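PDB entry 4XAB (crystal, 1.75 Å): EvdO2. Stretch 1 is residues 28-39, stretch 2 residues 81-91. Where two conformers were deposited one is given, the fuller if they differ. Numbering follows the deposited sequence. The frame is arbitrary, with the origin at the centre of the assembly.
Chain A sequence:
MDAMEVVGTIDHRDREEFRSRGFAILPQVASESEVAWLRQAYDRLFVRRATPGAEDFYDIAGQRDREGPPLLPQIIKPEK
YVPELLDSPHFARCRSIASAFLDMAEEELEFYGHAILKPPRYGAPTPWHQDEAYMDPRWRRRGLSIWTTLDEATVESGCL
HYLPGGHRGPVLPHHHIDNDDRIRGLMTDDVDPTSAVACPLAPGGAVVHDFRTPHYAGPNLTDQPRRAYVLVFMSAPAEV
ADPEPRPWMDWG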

# COMPACT_ATOMS: atom_id res chain seq x y z
N GLN A 28 13.04 4.03 -8.90
CA GLN A 28 12.29 4.22 -10.14
C GLN A 28 11.79 2.88 -10.68
O GLN A 28 12.47 2.22 -11.46
CB GLN A 28 13.16 4.92 -11.19
CG GLN A 28 12.43 5.23 -12.50
CD GLN A 28 12.25 6.72 -12.76
OE1 GLN A 28 13.20 7.50 -12.68
NE2 GLN A 28 11.01 7.13 -13.06
N VAL A 29 10.59 2.47 -10.28
CA VAL A 29 10.05 1.20 -10.74
C VAL A 29 9.12 1.42 -11.95
O VAL A 29 8.83 0.50 -12.69
CB VAL A 29 9.30 0.45 -9.61
CG1 VAL A 29 7.92 1.04 -9.38
CG2 VAL A 29 9.18 -1.04 -9.94
N ALA A 30 8.65 2.66 -12.11
CA ALA A 30 7.85 3.05 -13.26
C ALA A 30 8.56 4.19 -13.95
O ALA A 30 9.05 5.10 -13.28
CB ALA A 30 6.44 3.46 -12.85
N SER A 31 8.64 4.13 -15.27
CA SER A 31 9.29 5.19 -16.04
C SER A 31 8.44 6.43 -16.03
O SER A 31 7.26 6.38 -15.68
CB SER A 31 9.51 4.75 -17.48
OG SER A 31 8.26 4.70 -18.15
N GLU A 32 9.02 7.55 -16.46
CA GLU A 32 8.29 8.80 -16.53
C GLU A 32 7.05 8.68 -17.43
O GLU A 32 6.00 9.24 -17.13
CB GLU A 32 9.20 9.92 -17.04
CG GLU A 32 8.60 11.30 -16.92
CD GLU A 32 9.61 12.39 -17.23
OE1 GLU A 32 10.74 12.06 -17.63
OE2 GLU A 32 9.25 13.58 -17.08
N SER A 33 7.17 7.92 -18.52
CA SER A 33 6.04 7.77 -19.44
C SER A 33 4.97 6.84 -18.85
O SER A 33 3.78 7.06 -19.07
CB SER A 33 6.52 7.25 -20.80
OG SER A 33 6.94 5.90 -20.72
N GLU A 34 5.40 5.82 -18.11
CA GLU A 34 4.45 4.94 -17.43
C GLU A 34 3.70 5.70 -16.33
O GLU A 34 2.50 5.52 -16.16
CB GLU A 34 5.17 3.72 -16.84
CG GLU A 34 5.61 2.71 -17.89
CD GLU A 34 6.53 1.62 -17.35
OE1 GLU A 34 7.14 1.83 -16.27
OE2 GLU A 34 6.65 0.56 -18.00
N VAL A 35 4.41 6.55 -15.60
CA VAL A 35 3.77 7.42 -14.61
C VAL A 35 2.77 8.37 -15.27
O VAL A 35 1.67 8.59 -14.75
CB VAL A 35 4.83 8.25 -13.84
CG1 VAL A 35 4.17 9.38 -13.04
CG2 VAL A 35 5.63 7.34 -12.93
N ALA A 36 3.13 8.93 -16.42
CA ALA A 36 2.25 9.86 -17.12
C ALA A 36 0.94 9.17 -17.50
O ALA A 36 -0.14 9.74 -17.37
CB ALA A 36 2.93 10.42 -18.36
N TRP A 37 1.04 7.92 -17.95
CA TRP A 37 -0.15 7.16 -18.32
C TRP A 37 -0.98 6.78 -17.09
O TRP A 37 -2.21 6.83 -17.11
CB TRP A 37 0.24 5.89 -19.09
CG TRP A 37 -0.95 5.12 -19.53
CD1 TRP A 37 -1.68 5.30 -20.66
CD2 TRP A 37 -1.58 4.03 -18.82
NE1 TRP A 37 -2.71 4.40 -20.72
CE2 TRP A 37 -2.67 3.61 -19.60
CE3 TRP A 37 -1.31 3.38 -17.62
CZ2 TRP A 37 -3.50 2.56 -19.21
CZ3 TRP A 37 -2.14 2.34 -17.23
CH2 TRP A 37 -3.22 1.94 -18.03
N LEU A 38 -0.30 6.42 -16.00
CA LEU A 38 -1.01 6.08 -14.77
C LEU A 38 -1.76 7.30 -14.24
O LEU A 38 -2.88 7.18 -13.74
CB LEU A 38 -0.03 5.56 -13.72
CG LEU A 38 0.42 4.11 -13.89
CD1 LEU A 38 1.55 3.81 -12.93
CD2 LEU A 38 -0.74 3.14 -13.67
N ARG A 39 -1.15 8.48 -14.39
CA ARG A 39 -1.77 9.72 -13.96
C ARG A 39 -3.06 10.02 -14.72
O ARG A 39 -4.06 10.42 -14.13
CB ARG A 39 -0.80 10.89 -14.12
CG ARG A 39 0.28 10.93 -13.06
CD ARG A 39 1.20 12.09 -13.31
NE ARG A 39 2.27 12.15 -12.32
CZ ARG A 39 3.20 13.09 -12.31
NH1 ARG A 39 3.19 14.04 -13.24
NH2 ARG A 39 4.14 13.09 -11.37
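Stretch 2 (81-91) YVPELLDSPHF

Stretch 2 runs against stretch 1 in the opposite sense: Ala-30 pairs with His-90, their CA atoms 6.1 Å apart, whereas Leu-38, near the far end of stretch 1, pairs with Leu-85, CA to CA 8.7 Å. It approaches as an irregular segment, with a type I turn from Val-82 to Leu-85 closed by Leu-85 N to Val-82 O (3.1 Å), and enters a helix at Pro-89. Both helices are capped by serine: Ser-31 OG accepts from Glu-34 N (3.1 Å), and Ser-88 OG accepts from Phe-91 N (2.9 Å) while donating to Leu-85 O (2.9 Å).

His-90 has the largest area covered by the other stretch. Its chi1 is t, and its ring reaches the loop that precedes the first helix, where CD2 lies 3.6 Å from Val-29 O at the ring edge and 3.8 Å from Ala-30 CB. Val-29 CG1 adds a wall 3.8 Å from His-90 NE2.

Next along stretch 1, the CA-to-CB bond of Glu-34 points toward stretch 2. Its OE1 accepts from Ser-31 N (2.9 Å), and its OE2 comes to 3.8 Å from Pro-89 CB. A water to one side bridges carboxylate and backbone, accepting from His-90 N (2.9 Å) and donating a weak bond to Glu-34 OE2 (2.9 Å); no direct hydrogen bond joins the modelled atoms of the two stretches.

At the other end the packing is apolar. The six-membered ring of the Trp-37 indole meets the turn, with CH2 4.0 Å from Val-82 CG1 and CZ2 3.9 Å from Glu-84 CB, beyond which that side chain is not modelled. Leu-85 CD2 rests in the notch where Trp-37 and Leu-38 meet, 3.8 Å from Trp-37 CZ3 at the ring edge and 3.8 Å from Leu-38 CD2.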

# COMPACT_ATOMS: atom_id res chain seq x y z
N TYR A 81 -11.78 -1.87 -13.73
CA TYR A 81 -12.22 -0.74 -14.53
C TYR A 81 -11.19 -0.40 -15.60
O TYR A 81 -11.54 0.04 -16.69
CB TYR A 81 -12.49 0.47 -13.64
CG TYR A 81 -13.41 0.17 -12.48
CD1 TYR A 81 -14.78 -0.02 -12.67
CD2 TYR A 81 -12.92 0.07 -11.18
CE1 TYR A 81 -15.62 -0.31 -11.61
CE2 TYR A 81 -13.75 -0.21 -10.12
CZ TYR A 81 -15.10 -0.40 -10.34
OH TYR A 81 -15.93 -0.68 -9.27
N VAL A 82 -9.92 -0.59 -15.26
CA VAL A 82 -8.84 -0.35 -16.21
C VAL A 82 -8.04 -1.63 -16.37
O VAL A 82 -7.00 -1.81 -15.72
CB VAL A 82 -7.92 0.81 -15.76
CG1 VAL A 82 -6.91 1.14 -16.85
CG2 VAL A 82 -8.75 2.03 -15.42
N PRO A 83 -8.51 -2.54 -17.23
CA PRO A 83 -7.88 -3.85 -17.43
C PRO A 83 -6.61 -3.74 -18.26
O PRO A 83 -5.93 -4.74 -18.50
CB PRO A 83 -8.96 -4.65 -18.17
CG PRO A 83 -9.92 -3.63 -18.75
CD PRO A 83 -9.55 -2.27 -18.24
N GLU A 84 -6.29 -2.52 -18.68
CA GLU A 84 -5.03 -2.24 -19.34
C GLU A 84 -3.90 -2.29 -18.32
O GLU A 84 -2.72 -2.37 -18.68
CB GLU A 84 -5.08 -0.88 -20.03
N LEU A 85 -4.26 -2.27 -17.04
CA LEU A 85 -3.30 -2.21 -15.95
C LEU A 85 -2.42 -3.45 -15.82
O LEU A 85 -1.20 -3.34 -15.77
CB LEU A 85 -4.02 -1.96 -14.62
CG LEU A 85 -4.45 -0.53 -14.30
CD1 LEU A 85 -5.27 -0.48 -13.02
CD2 LEU A 85 -3.23 0.37 -14.17
N LEU A 86 -3.03 -4.63 -15.76
CA LEU A 86 -2.27 -5.85 -15.49
C LEU A 86 -1.65 -6.46 -16.75
O LEU A 86 -1.06 -7.53 -16.71
CB LEU A 86 -3.15 -6.89 -14.79
CG LEU A 86 -3.73 -6.53 -13.42
CD1 LEU A 86 -4.24 -7.77 -12.69
CD2 LEU A 86 -2.73 -5.79 -12.55
N ASP A 87 -1.79 -5.76 -17.88
CA ASP A 87 -1.07 -6.15 -19.08
C ASP A 87 0.34 -5.60 -19.03
O ASP A 87 1.26 -6.13 -19.66
N SER A 88 0.51 -4.53 -18.26
CA SER A 88 1.62 -3.60 -18.41
C SER A 88 3.02 -4.16 -18.13
O SER A 88 3.18 -5.10 -17.35
CB SER A 88 1.40 -2.40 -17.49
OG SER A 88 1.57 -2.77 -16.14
N PRO A 89 4.04 -3.55 -18.75
CA PRO A 89 5.42 -3.86 -18.36
C PRO A 89 5.68 -3.56 -16.89
O PRO A 89 6.53 -4.22 -16.29
CB PRO A 89 6.25 -2.95 -19.27
CG PRO A 89 5.39 -2.76 -20.49
CD PRO A 89 3.98 -2.70 -19.95
N HIS A 90 4.98 -2.58 -16.32
CA HIS A 90 5.17 -2.23 -14.91
C HIS A 90 4.66 -3.37 -14.03
O HIS A 90 5.30 -3.74 -13.05
CB HIS A 90 4.46 -0.92 -14.55
CG HIS A 90 4.39 -0.66 -13.06
ND1 HIS A 90 3.30 -1.00 -12.30
CD2 HIS A 90 5.29 -0.10 -12.21
CE1 HIS A 90 3.51 -0.66 -11.04
NE2 HIS A 90 4.71 -0.12 -10.96
N PHE A 91 3.52 -3.94 -14.38
CA PHE A 91 3.03 -5.08 -13.61
C PHE A 91 4.03 -6.23 -13.66
O PHE A 91 4.38 -6.81 -12.63
CB PHE A 91 1.67 -5.57 -14.12
CG PHE A 91 1.26 -6.88 -13.51
CD1 PHE A 91 0.62 -6.92 -12.28
CD2 PHE A 91 1.52 -8.09 -14.17
CE1 PHE A 91 0.25 -8.12 -11.71
CE2 PHE A 91 1.15 -9.29 -13.60
CZ PHE A 91 0.51 -9.31 -12.38
O HOH W 1 3.91 -0.35 -17.76